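Local coordinates for protein alpha-acetolactate decarboxylase (Bacillus subtilis subsp. subtilis str. 168, PDB 5XNE) that catalyses the decarboxylation of acetolactate to acetoin, which may help cells control their internal pH in the stationary stage, at residues E51-R56 against H175-G180; F33-F38 against G171-F176; Y5-M10 against G20-S25; E98-S101 against S105-L108; L220-P223 against K227-E230. All blocks are in the same frame, centred on the assembly; numbering follows the deposited sequence.

Overall arrangement
Contact 2 lies at the centre of the chain, and contact 1 adjoins it: their centres are about 11 Å apart, they share His175 and Phe176 on strand 171-178, and both reach the zinc ion, with contact 2 supplying His173 as well. Contact 3 lies about 13 Å from contact 2, centre to centre, and meets it where Phe38 CE2 packs 3.4 Å from Leu24 CD1; the side chain of Val7 is still about 13 Å from zinc. Contact 4, about 18 Å from contact 2 between centres, touches it through Tyr172. Contact 5 meets contact 3, where Ile229 packs on Met10. Contacts 3, 4 and 5 all reach the second subunit.

Contact 1: E51-R56 against H175-G180; sequences EFYRLR and HFIDEG. With ZN (zinc ion), chain D.
Strand 51-56 and the end of strand 171-178 face each other without backbone pairing, and the nearest alpha carbons, those of Leu55 and Ile177, are 8.1 Å apart. No hydrogen bond crosses the gap, which is bridged by one methyl group. Ile177 holds its CG1 branch anti to the backbone N (chi1 -170°) and stays extended at the next bond, and this carries CD1 out to the opposing strand. There CD1 touches two side chains that stand two residues apart on strand 51-56. It sits 3.7 Å from Leu55 CD2 and 3.8 Å from Tyr53 CG. With the Tyr53 ring it makes an off-centre CH-pi contact, coming in obliquely near the CB end, CD1 4.2 Å from the ring centroid. Both side chains are crossed at about a right angle. Ile46 and Phe48 of strand 44-48 and Ala61 of strand 60-63 also touch Ile177, adding to its apolar surroundings. The arrangement is apolar packing between two strands that share no backbone bonds, 51-56 and 171-178, the latter also carrying His175, one of the zinc ligands, two residues before Ile177.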
# COMPACT_ATOMS: atom_id res chain seq x y z
N GLU B 51 24.72 1.18 7.52
CA GLU B 51 25.02 1.22 8.94
C GLU B 51 23.78 1.62 9.74
O GLU B 51 23.31 2.76 9.63
CB GLU B 51 26.18 2.18 9.21
CG GLU B 51 27.47 1.76 8.48
CD GLU B 51 28.64 2.70 8.73
OE1 GLU B 51 28.44 3.78 9.31
OE2 GLU B 51 29.78 2.34 8.33
N PHE B 52 23.25 0.68 10.52
CA PHE B 52 21.98 0.87 11.23
C PHE B 52 22.17 0.90 12.73
O PHE B 52 22.98 0.14 13.28
CB PHE B 52 20.98 -0.23 10.84
CG PHE B 52 20.39 -0.04 9.48
CD1 PHE B 52 21.12 -0.37 8.33
CD2 PHE B 52 19.12 0.49 9.34
CE1 PHE B 52 20.58 -0.19 7.07
CE2 PHE B 52 18.58 0.69 8.06
CZ PHE B 52 19.31 0.34 6.93
N TYR B 53 21.40 1.76 13.39
CA TYR B 53 21.49 1.96 14.84
C TYR B 53 20.14 1.89 15.53
O TYR B 53 19.11 2.24 14.93
CB TYR B 53 22.12 3.31 15.14
CG TYR B 53 23.58 3.40 14.75
CD1 TYR B 53 23.95 3.76 13.47
CD2 TYR B 53 24.58 3.12 15.68
CE1 TYR B 53 25.29 3.85 13.11
CE2 TYR B 53 25.93 3.20 15.33
CZ TYR B 53 26.27 3.57 14.05
OH TYR B 53 27.59 3.65 13.71
N ARG B 54 20.17 1.45 16.79
CA ARG B 54 19.05 1.54 17.72
C ARG B 54 19.26 2.73 18.65
O ARG B 54 20.19 2.73 19.46
CB ARG B 54 18.91 0.25 18.55
CG ARG B 54 17.72 0.25 19.50
CD ARG B 54 17.82 -0.84 20.57
NE ARG B 54 17.96 -2.20 20.05
CZ ARG B 54 16.97 -3.11 20.03
NH1 ARG B 54 15.76 -2.78 20.47
NH2 ARG B 54 17.20 -4.32 19.56
N LEU B 55 18.44 3.76 18.52
CA LEU B 55 18.54 4.95 19.38
C LEU B 55 17.60 4.82 20.57
O LEU B 55 16.39 4.69 20.40
CB LEU B 55 18.19 6.22 18.60
CG LEU B 55 19.21 6.91 17.69
CD1 LEU B 55 20.24 7.69 18.50
CD2 LEU B 55 19.91 5.93 16.77
N ARG B 56 18.15 4.84 21.79
CA ARG B 56 17.31 4.71 22.98
C ARG B 56 17.22 5.99 23.80
O ARG B 56 18.04 6.90 23.66
CB ARG B 56 17.83 3.59 23.88
CG ARG B 56 17.58 2.18 23.39
CD ARG B 56 17.93 1.19 24.50
NE ARG B 56 17.54 -0.18 24.18
CZ ARG B 56 18.39 -1.16 23.88
NH1 ARG B 56 19.70 -0.93 23.85
NH2 ARG B 56 17.93 -2.37 23.62
N HIS B 175 14.01 10.55 10.74
CA HIS B 175 14.75 10.31 11.97
C HIS B 175 16.09 11.05 11.91
O HIS B 175 16.49 11.50 10.85
CB HIS B 175 14.97 8.81 12.20
CG HIS B 175 13.72 8.06 12.60
ND1 HIS B 175 13.75 6.76 13.02
CD2 HIS B 175 12.42 8.45 12.63
CE1 HIS B 175 12.52 6.36 13.30
NE2 HIS B 175 11.69 7.37 13.07
N PHE B 176 16.76 11.16 13.05
CA PHE B 176 18.03 11.90 13.15
C PHE B 176 19.04 11.13 13.99
O PHE B 176 18.68 10.51 14.98
CB PHE B 176 17.78 13.28 13.76
CG PHE B 176 19.03 14.01 14.16
CD1 PHE B 176 19.85 14.59 13.20
CD2 PHE B 176 19.39 14.11 15.49
CE1 PHE B 176 21.02 15.27 13.57
CE2 PHE B 176 20.56 14.79 15.88
CZ PHE B 176 21.36 15.37 14.92
N ILE B 177 20.31 11.17 13.58
CA ILE B 177 21.40 10.70 14.43
C ILE B 177 22.57 11.69 14.31
O ILE B 177 22.85 12.21 13.23
CB ILE B 177 21.83 9.25 14.07
CG1 ILE B 177 22.79 8.69 15.13
CG2 ILE B 177 22.42 9.18 12.67
CD1 ILE B 177 22.98 7.18 15.06
N ASP B 178 23.23 11.97 15.42
CA ASP B 178 24.33 12.92 15.38
C ASP B 178 25.60 12.26 14.83
O ASP B 178 25.70 11.04 14.71
CB ASP B 178 24.58 13.52 16.76
CG ASP B 178 25.27 12.56 17.71
OD1 ASP B 178 24.84 11.40 17.83
OD2 ASP B 178 26.28 12.98 18.32
N GLU B 179 26.59 13.09 14.48
CA GLU B 179 27.80 12.55 13.88
C GLU B 179 28.56 11.64 14.85
O GLU B 179 29.22 10.70 14.44
CB GLU B 179 28.71 13.67 13.38
CG GLU B 179 29.85 13.16 12.49
CD GLU B 179 29.49 13.19 11.00
OE1 GLU B 179 28.35 13.57 10.67
OE2 GLU B 179 30.35 12.82 10.17
N GLY B 180 28.42 11.91 16.15
CA GLY B 180 29.04 11.08 17.17
C GLY B 180 28.34 9.75 17.40
O GLY B 180 28.81 8.93 18.19
ZN ZN D . 9.48 7.34 13.37
O HOH W 1 7.35 6.62 13.97
O HOH W 2 9.37 5.13 13.05
O HOH W 3 9.52 6.51 15.51

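Contact 2: F33-F38 against G171-F176; sequences FGIGTF and GYHLHF. With ZN (zinc ion), chain D.
This is a buried, orthogonal strand-on-strand contact at the heart of the chain, where Ile35 of strand 33-37 lies under the two zinc-binding histidines of strand 171-178. The axes of the short segments cross at 91° and approach to 7.7 Å, and no hydrogen bond joins them. Ile35 carries nearly everything. Its CG1 branch lies between the backbone N and the carbonyl carbon (chi1 60°), which sends CD1 over the middle of the His173 ring in a CH-pi contact, 3.5 Å from the centroid and almost on the ring normal. The other end of the side chain serves His175: CB makes a second CH-pi contact over that ring's face, 3.9 Å from the centroid, and CG2 flanks His175 CG and CB. One isoleucine thus backs two imidazoles whose planes stand about 70° apart. These rings belong to the three-histidine zinc site, in which His173 NE2 and His175 NE2 each bind at 2.2 Å, and His186 and three waters complete six ligands. Shortening Ile35 to alanine removes CD1 and CG2, which would probably strip the His173 face of its methyl backing and open a gap beside His175 CG. His175 is fixed from further directions as well. Gly36 O meets its edge in the ring plane, 3.3 Å from His175 CE1, and Leu45 O of the adjacent strand accepts a hydrogen bond from His175 ND1, a second-shell grip that sets the ring's rotation. A beta carbon on Gly36 would collide with Ile35 O.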
# COMPACT_ATOMS: atom_id res chain seq x y z
N PHE B 33 19.45 1.66 3.71
CA PHE B 33 18.91 2.93 4.17
C PHE B 33 17.54 2.65 4.77
O PHE B 33 16.77 1.91 4.18
CB PHE B 33 18.82 3.89 2.99
CG PHE B 33 18.26 5.25 3.30
CD1 PHE B 33 16.88 5.45 3.45
CD2 PHE B 33 19.10 6.35 3.34
CE1 PHE B 33 16.37 6.70 3.69
CE2 PHE B 33 18.59 7.62 3.57
CZ PHE B 33 17.21 7.80 3.72
N GLY B 34 17.23 3.22 5.93
CA GLY B 34 15.87 3.08 6.44
C GLY B 34 15.64 3.60 7.84
O GLY B 34 16.58 4.07 8.51
N ILE B 35 14.37 3.54 8.26
CA ILE B 35 13.94 4.01 9.58
C ILE B 35 12.86 3.07 10.10
O ILE B 35 12.32 2.25 9.37
CB ILE B 35 13.38 5.45 9.56
CG1 ILE B 35 12.18 5.56 8.63
CG2 ILE B 35 14.47 6.46 9.16
CD1 ILE B 35 11.41 6.88 8.76
N GLY B 36 12.57 3.18 11.39
CA GLY B 36 11.50 2.36 11.95
C GLY B 36 11.67 2.26 13.44
O GLY B 36 12.22 3.15 14.10
N THR B 37 11.16 1.16 13.99
CA THR B 37 11.32 0.92 15.42
C THR B 37 11.66 -0.55 15.62
O THR B 37 11.94 -1.28 14.68
CB THR B 37 10.05 1.34 16.20
OG1 THR B 37 10.29 1.25 17.61
CG2 THR B 37 8.84 0.48 15.82
N PHE B 38 11.68 -0.97 16.88
CA PHE B 38 12.08 -2.31 17.27
C PHE B 38 10.96 -2.98 18.05
O PHE B 38 10.03 -2.30 18.48
CB PHE B 38 13.34 -2.29 18.13
CG PHE B 38 14.56 -1.79 17.42
CD1 PHE B 38 14.74 -0.43 17.20
CD2 PHE B 38 15.53 -2.68 17.00
CE1 PHE B 38 15.87 0.02 16.53
CE2 PHE B 38 16.67 -2.23 16.36
CZ PHE B 38 16.84 -0.88 16.12
N GLY B 171 3.45 11.88 3.87
CA GLY B 171 4.29 13.06 3.99
C GLY B 171 5.70 12.69 4.43
O GLY B 171 6.19 11.60 4.12
N TYR B 172 6.36 13.61 5.14
CA TYR B 172 7.71 13.36 5.62
C TYR B 172 7.71 12.55 6.89
O TYR B 172 6.97 12.84 7.84
CB TYR B 172 8.46 14.68 5.87
CG TYR B 172 8.74 15.49 4.64
CD1 TYR B 172 9.90 15.28 3.89
CD2 TYR B 172 7.87 16.49 4.23
CE1 TYR B 172 10.17 16.04 2.76
CE2 TYR B 172 8.12 17.25 3.10
CZ TYR B 172 9.27 17.02 2.37
OH TYR B 172 9.53 17.78 1.26
N HIS B 173 8.56 11.53 6.92
CA HIS B 173 8.80 10.78 8.14
C HIS B 173 10.32 10.66 8.27
O HIS B 173 10.96 9.99 7.48
CB HIS B 173 8.12 9.41 8.07
CG HIS B 173 8.30 8.57 9.30
ND1 HIS B 173 7.85 7.28 9.39
CD2 HIS B 173 8.89 8.85 10.49
CE1 HIS B 173 8.13 6.79 10.58
NE2 HIS B 173 8.78 7.72 11.27
N LEU B 174 10.87 11.36 9.26
CA LEU B 174 12.32 11.55 9.34
C LEU B 174 12.85 11.20 10.72
O LEU B 174 12.23 11.52 11.74
CB LEU B 174 12.68 13.02 9.02
CG LEU B 174 12.11 13.58 7.72
CD1 LEU B 174 12.33 15.09 7.69
CD2 LEU B 174 12.74 12.92 6.51
N HIS B 175 14.01 10.55 10.74
CA HIS B 175 14.75 10.31 11.97
C HIS B 175 16.09 11.05 11.91
O HIS B 175 16.49 11.50 10.85
CB HIS B 175 14.97 8.81 12.20
CG HIS B 175 13.72 8.06 12.60
ND1 HIS B 175 13.75 6.76 13.02
CD2 HIS B 175 12.42 8.45 12.63
CE1 HIS B 175 12.52 6.36 13.30
NE2 HIS B 175 11.69 7.37 13.07
N PHE B 176 16.76 11.16 13.05
CA PHE B 176 18.03 11.90 13.15
C PHE B 176 19.04 11.13 13.99
O PHE B 176 18.68 10.51 14.98
CB PHE B 176 17.78 13.28 13.76
CG PHE B 176 19.03 14.01 14.16
CD1 PHE B 176 19.85 14.59 13.20
CD2 PHE B 176 19.39 14.11 15.49
CE1 PHE B 176 21.02 15.27 13.57
CE2 PHE B 176 20.56 14.79 15.88
CZ PHE B 176 21.36 15.37 14.92
ZN ZN D . 9.48 7.34 13.37
O HOH W 1 7.35 6.62 13.97
O HOH W 2 9.37 5.13 13.05
O HOH W 3 9.52 6.51 15.51

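Contact 3: Y5-M10 against G20-S25; sequences YQVSTM and GDFELS
Val7 and Phe22 make the main apolar contact here, with Tyr5 adding a lighter one, and no hydrogen bond runs between the two segments. Both methyls of Val7 are used. CG1 rests 3.7 Å from Phe22 CB, near the root of the side chain, while CG2 moves over the ring in a CH-pi contact, 3.9 Å from the centroid and shifted toward the rim on the CD1 side. A first torsion of -179° swings the Phe22 ring away from its own amide nitrogen and out toward strand 3-7, and the two side chains cross at about a right angle. The second apolar touch is ring to ring: Tyr5 CE2 comes 4.1 Å from Phe22 CE1, an oblique approach. Tyr5 in turn stacks with Tyr30, and Cys73 of strand 73-76 touches both Val7 and Phe22. The result is a hydrophobic patch that joins the short antiparallel pair 22-23 and 69-70 to the larger set of strands through strand 3-7. With a serine in place of Phe22, the Val7 methyls are likely to face a gap and Tyr5 to lose this aromatic neighbour. Within 5-10, the polar bonds lie where the strand gives way to the helix. Gln6 NE2 donates to Ser8 O at 3.1 Å, coming from above the carbonyl plane, and makes a weak second bond to Val7 O. Thr9 then sits at the N-cap of helix 10-14, its OG1 accepting from Ser12 N, and also packs against Tyr163 of the second subunit.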
# COMPACT_ATOMS: atom_id res chain seq x y z
N TYR B 5 10.93 -1.15 0.71
CA TYR B 5 10.55 -2.39 1.36
C TYR B 5 9.92 -2.03 2.69
O TYR B 5 10.59 -1.51 3.59
CB TYR B 5 11.75 -3.33 1.57
CG TYR B 5 11.36 -4.70 2.04
CD1 TYR B 5 10.85 -5.63 1.15
CD2 TYR B 5 11.49 -5.08 3.38
CE1 TYR B 5 10.48 -6.90 1.55
CE2 TYR B 5 11.12 -6.36 3.80
CZ TYR B 5 10.61 -7.26 2.87
OH TYR B 5 10.23 -8.53 3.24
N GLN B 6 8.62 -2.27 2.80
CA GLN B 6 7.82 -1.83 3.93
C GLN B 6 7.44 -3.00 4.83
O GLN B 6 6.74 -3.92 4.40
CB GLN B 6 6.57 -1.11 3.44
CG GLN B 6 5.63 -0.64 4.52
CD GLN B 6 6.30 0.28 5.50
OE1 GLN B 6 6.92 1.27 5.11
NE2 GLN B 6 6.18 -0.03 6.79
N VAL B 7 7.93 -2.98 6.07
CA VAL B 7 7.64 -4.04 7.03
C VAL B 7 6.42 -3.64 7.87
O VAL B 7 6.47 -2.71 8.67
CB VAL B 7 8.86 -4.31 7.94
CG1 VAL B 7 8.50 -5.25 9.09
CG2 VAL B 7 10.01 -4.89 7.12
N SER B 8 5.31 -4.34 7.60
CA SER B 8 4.01 -4.16 8.29
C SER B 8 3.42 -2.75 8.14
O SER B 8 3.85 -1.98 7.26
CB SER B 8 4.14 -4.52 9.78
OG SER B 8 2.86 -4.75 10.36
N THR B 9 2.43 -2.43 8.96
CA THR B 9 1.68 -1.18 8.79
C THR B 9 1.68 -0.30 10.02
O THR B 9 1.76 -0.77 11.16
CB THR B 9 0.19 -1.44 8.41
OG1 THR B 9 -0.54 -1.86 9.58
CG2 THR B 9 0.08 -2.48 7.31
N MET B 10 1.55 1.00 9.78
CA MET B 10 1.48 1.95 10.88
C MET B 10 0.21 1.71 11.70
O MET B 10 0.23 1.86 12.92
CB MET B 10 1.51 3.39 10.35
CG MET B 10 1.52 4.43 11.44
SD MET B 10 3.04 4.35 12.41
CE MET B 10 2.68 5.53 13.70
N GLY B 20 7.01 -7.74 16.16
CA GLY B 20 6.96 -8.32 14.83
C GLY B 20 7.90 -9.50 14.69
O GLY B 20 8.51 -9.93 15.67
N ASP B 21 8.00 -10.04 13.48
CA ASP B 21 8.91 -11.15 13.24
C ASP B 21 10.02 -10.81 12.25
O ASP B 21 10.82 -11.68 11.89
CB ASP B 21 8.13 -12.39 12.77
CG ASP B 21 7.43 -12.18 11.44
OD1 ASP B 21 7.34 -11.03 10.97
OD2 ASP B 21 6.94 -13.18 10.87
N PHE B 22 10.10 -9.56 11.82
CA PHE B 22 11.19 -9.17 10.93
C PHE B 22 12.52 -9.10 11.66
O PHE B 22 12.67 -8.36 12.64
CB PHE B 22 10.92 -7.83 10.25
CG PHE B 22 12.03 -7.41 9.31
CD1 PHE B 22 12.09 -7.90 8.02
CD2 PHE B 22 13.01 -6.51 9.72
CE1 PHE B 22 13.11 -7.51 7.16
CE2 PHE B 22 14.03 -6.12 8.87
CZ PHE B 22 14.08 -6.62 7.59
N GLU B 23 13.48 -9.88 11.18
CA GLU B 23 14.79 -9.97 11.81
C GLU B 23 15.79 -9.07 11.12
O GLU B 23 15.98 -9.18 9.90
CB GLU B 23 15.27 -11.41 11.78
CG GLU B 23 16.52 -11.66 12.60
CD GLU B 23 16.41 -12.93 13.40
OE1 GLU B 23 15.35 -13.61 13.31
OE2 GLU B 23 17.37 -13.27 14.13
N LEU B 24 16.42 -8.17 11.87
CA LEU B 24 17.28 -7.15 11.27
C LEU B 24 18.54 -7.78 10.65
O LEU B 24 19.26 -7.12 9.90
CB LEU B 24 17.65 -6.06 12.30
CG LEU B 24 16.46 -5.18 12.76
CD1 LEU B 24 16.78 -3.80 13.38
CD2 LEU B 24 15.51 -4.95 11.64
N SER B 25 18.79 -9.06 10.90
CA SER B 25 19.84 -9.74 10.15
C SER B 25 19.55 -9.70 8.65
O SER B 25 20.46 -9.84 7.83
CB SER B 25 19.98 -11.19 10.61
OG SER B 25 18.88 -11.95 10.17

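Contact 4: E98-S101 against S105-L108; sequences EINS and SRNL
Asn100 and Arg106 meet between the end of helix 92-100 and the 105-108 turn, side chain to side chain at the protein surface. Arg106 NH2 is the touching atom, lying 3.1 Å from Asn100 CG and 3.2 Å from Asn100 CB. The asparagine's CG falls in the guanidinium plane, at its edge, so there is no stacking: the amide and guanidinium planes stand 67° apart and the side chains cross at a slant. The approach is made by the bent arginine. Asn100 places CG between its backbone N and carbonyl carbon (chi1 76°), whereas Arg106 starts beside its backbone N, kinks at the second torsion and then runs out straight, bringing its far end back toward the helix. The next shell fixes the place from which Arg106 departs. Residues 105-108 form a type I beta turn, and Ser105 OG accepts from Asn107 N at 2.9 Å, an ST turn laid over it. The same hydroxyl bonds to Phe216 O of the second subunit, and Asn107 ND2 donates to the carbonyl oxygens of Phe215 and Ala218 of that subunit, so the turn is held at the dimer interface while Arg106 faces solvent. Leu108 packs on Gln201 and Met203 of strand 195-208. On the helix side, Ile99 packs on Ile199 of the same strand, and both Ile99 and Asn100 touch Tyr172. The contact lies between the two ends of the connection from helix 92-100 to strand 109-115, with strands 195-208 and 171-178 packed against the helix.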
# COMPACT_ATOMS: atom_id res chain seq x y z
N GLU B 98 9.94 23.65 0.29
CA GLU B 98 10.88 23.86 -0.81
C GLU B 98 11.15 22.54 -1.55
O GLU B 98 11.10 22.49 -2.79
CB GLU B 98 12.18 24.47 -0.30
CG GLU B 98 13.32 24.41 -1.31
CD GLU B 98 14.27 25.60 -1.20
OE1 GLU B 98 13.84 26.67 -0.72
OE2 GLU B 98 15.45 25.46 -1.59
N ILE B 99 11.43 21.48 -0.79
CA ILE B 99 11.68 20.18 -1.38
C ILE B 99 10.43 19.66 -2.09
O ILE B 99 10.51 19.18 -3.22
CB ILE B 99 12.12 19.15 -0.31
CG1 ILE B 99 13.47 19.56 0.27
CG2 ILE B 99 12.17 17.74 -0.90
CD1 ILE B 99 14.57 19.70 -0.75
N ASN B 100 9.28 19.79 -1.44
CA ASN B 100 8.06 19.20 -1.98
C ASN B 100 7.72 19.78 -3.36
O ASN B 100 7.20 19.07 -4.23
CB ASN B 100 6.89 19.36 -0.98
CG ASN B 100 6.30 20.78 -0.92
OD1 ASN B 100 6.42 21.59 -1.85
ND2 ASN B 100 5.67 21.09 0.21
N SER B 101 8.06 21.05 -3.56
CA SER B 101 7.79 21.71 -4.83
C SER B 101 8.74 21.23 -5.93
O SER B 101 8.48 21.45 -7.12
CB SER B 101 7.89 23.23 -4.68
OG SER B 101 6.85 23.72 -3.85
N SER B 105 6.98 14.34 -8.63
CA SER B 105 5.58 14.02 -8.38
C SER B 105 5.32 13.76 -6.90
O SER B 105 6.12 13.13 -6.22
CB SER B 105 5.16 12.79 -9.19
OG SER B 105 3.85 12.35 -8.83
N ARG B 106 4.17 14.24 -6.42
CA ARG B 106 3.73 13.92 -5.07
C ARG B 106 3.09 12.54 -4.97
O ARG B 106 2.60 12.14 -3.91
CB ARG B 106 2.75 14.98 -4.59
CG ARG B 106 3.38 16.32 -4.28
CD ARG B 106 2.85 16.67 -2.92
NE ARG B 106 3.58 17.68 -2.17
CZ ARG B 106 3.15 18.14 -1.01
NH1 ARG B 106 2.02 17.67 -0.50
NH2 ARG B 106 3.82 19.06 -0.34
N ASN B 107 3.10 11.79 -6.06
CA ASN B 107 2.46 10.48 -6.10
C ASN B 107 3.47 9.33 -6.09
O ASN B 107 3.08 8.18 -6.27
CB ASN B 107 1.57 10.39 -7.34
CG ASN B 107 0.56 11.50 -7.40
OD1 ASN B 107 0.05 11.95 -6.37
ND2 ASN B 107 0.26 11.97 -8.61
N LEU B 108 4.74 9.66 -5.89
CA LEU B 108 5.80 8.66 -5.85
C LEU B 108 6.40 8.57 -4.46
O LEU B 108 6.12 9.41 -3.61
CB LEU B 108 6.91 8.99 -6.85
CG LEU B 108 6.45 9.15 -8.30
CD1 LEU B 108 7.67 9.50 -9.17
CD2 LEU B 108 5.77 7.89 -8.79

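Contact 5: L220-P223 against K227-E230; sequences LDNP and KDIE
The amide of Asn222 offers an N-H in its own plane to the carboxylate of Asp228, which is met obliquely, and neither flat group lies over a face of the other. Asn222 ND2 donates to Asp228 OD2 at 2.8 Å, with an N-H...O angle of 149°, and this one bond is the whole polar link between the two segments. The acceptor lies in the amide plane, as suits a planar amide N-H. On the acceptor's side the fit is looser: ND2 reaches OD2 on the anti side of the carboxylate and 30° out of its plane, and the two planes are turned 53° apart. In Asn222, chi1 of 174° points the amide away from the residue's own nitrogen and stretches it toward the helix. Its other end is occupied too, since OD1 accepts from Asp224 N two residues on, giving an Asx turn just before helix 225-232. Held at both ends, the amide should have little freedom to flip. Nearby, Lys227 NZ forms a salt bridge with Asp224 OD1, a second side-chain tie at the start of the same helix. The contact thus clasps the loop after helix 213-217 onto the first turn of helix 225-232. Helix 10-14 touches both parts: Leu14 meets Asp228 and Ile229, and Ser12 meets Leu220, whose side chain also packs on Asn107 of the second subunit.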
# COMPACT_ATOMS: atom_id res chain seq x y z
N LEU B 220 -7.49 -3.48 12.83
CA LEU B 220 -6.91 -2.46 11.98
C LEU B 220 -7.99 -1.63 11.31
O LEU B 220 -7.77 -1.02 10.26
CB LEU B 220 -5.99 -3.08 10.93
CG LEU B 220 -4.87 -3.95 11.50
CD1 LEU B 220 -3.91 -4.38 10.41
CD2 LEU B 220 -4.13 -3.18 12.58
N ASP B 221 -9.18 -1.62 11.90
CA ASP B 221 -10.28 -0.87 11.32
C ASP B 221 -10.66 0.29 12.23
O ASP B 221 -11.78 0.37 12.74
CB ASP B 221 -11.46 -1.79 11.03
CG ASP B 221 -11.15 -2.80 9.92
OD1 ASP B 221 -10.77 -2.37 8.81
OD2 ASP B 221 -11.28 -4.03 10.16
N ASN B 222 -9.69 1.18 12.42
CA ASN B 222 -9.88 2.44 13.12
C ASN B 222 -10.15 3.57 12.12
O ASN B 222 -9.24 4.05 11.46
CB ASN B 222 -8.63 2.75 13.95
CG ASN B 222 -8.66 4.13 14.62
OD1 ASN B 222 -9.66 4.86 14.58
ND2 ASN B 222 -7.54 4.50 15.23
N PRO B 223 -11.41 4.01 12.03
CA PRO B 223 -11.80 5.09 11.12
C PRO B 223 -11.02 6.38 11.38
O PRO B 223 -10.98 7.25 10.52
CB PRO B 223 -13.29 5.28 11.42
CG PRO B 223 -13.42 4.85 12.82
CD PRO B 223 -12.51 3.67 12.96
N LYS B 227 -5.83 10.83 12.01
CA LYS B 227 -5.55 11.76 13.09
C LYS B 227 -4.67 11.11 14.16
O LYS B 227 -3.88 11.78 14.81
CB LYS B 227 -6.85 12.28 13.73
CG LYS B 227 -7.29 11.49 14.97
CD LYS B 227 -8.70 11.87 15.43
CE LYS B 227 -9.73 11.57 14.37
NZ LYS B 227 -11.16 11.76 14.78
N ASP B 228 -4.81 9.80 14.34
CA ASP B 228 -4.04 9.13 15.37
C ASP B 228 -2.57 9.11 14.96
O ASP B 228 -1.68 9.25 15.79
CB ASP B 228 -4.57 7.72 15.62
CG ASP B 228 -5.87 7.72 16.42
OD1 ASP B 228 -6.29 8.80 16.89
OD2 ASP B 228 -6.47 6.64 16.59
N ILE B 229 -2.32 8.96 13.66
CA ILE B 229 -0.96 9.04 13.14
C ILE B 229 -0.41 10.46 13.32
O ILE B 229 0.74 10.64 13.74
CB ILE B 229 -0.89 8.61 11.66
CG1 ILE B 229 -1.08 7.10 11.55
CG2 ILE B 229 0.45 9.02 11.02
CD1 ILE B 229 -1.14 6.56 10.13
N GLU B 230 -1.23 11.47 13.04
CA GLU B 230 -0.83 12.86 13.30
C GLU B 230 -0.38 13.04 14.75
O GLU B 230 0.64 13.68 15.02
CB GLU B 230 -1.97 13.83 13.01
CG GLU B 230 -2.20 14.11 11.54
CD GLU B 230 -2.96 15.41 11.34
OE1 GLU B 230 -3.12 16.16 12.33
OE2 GLU B 230 -3.41 15.68 10.21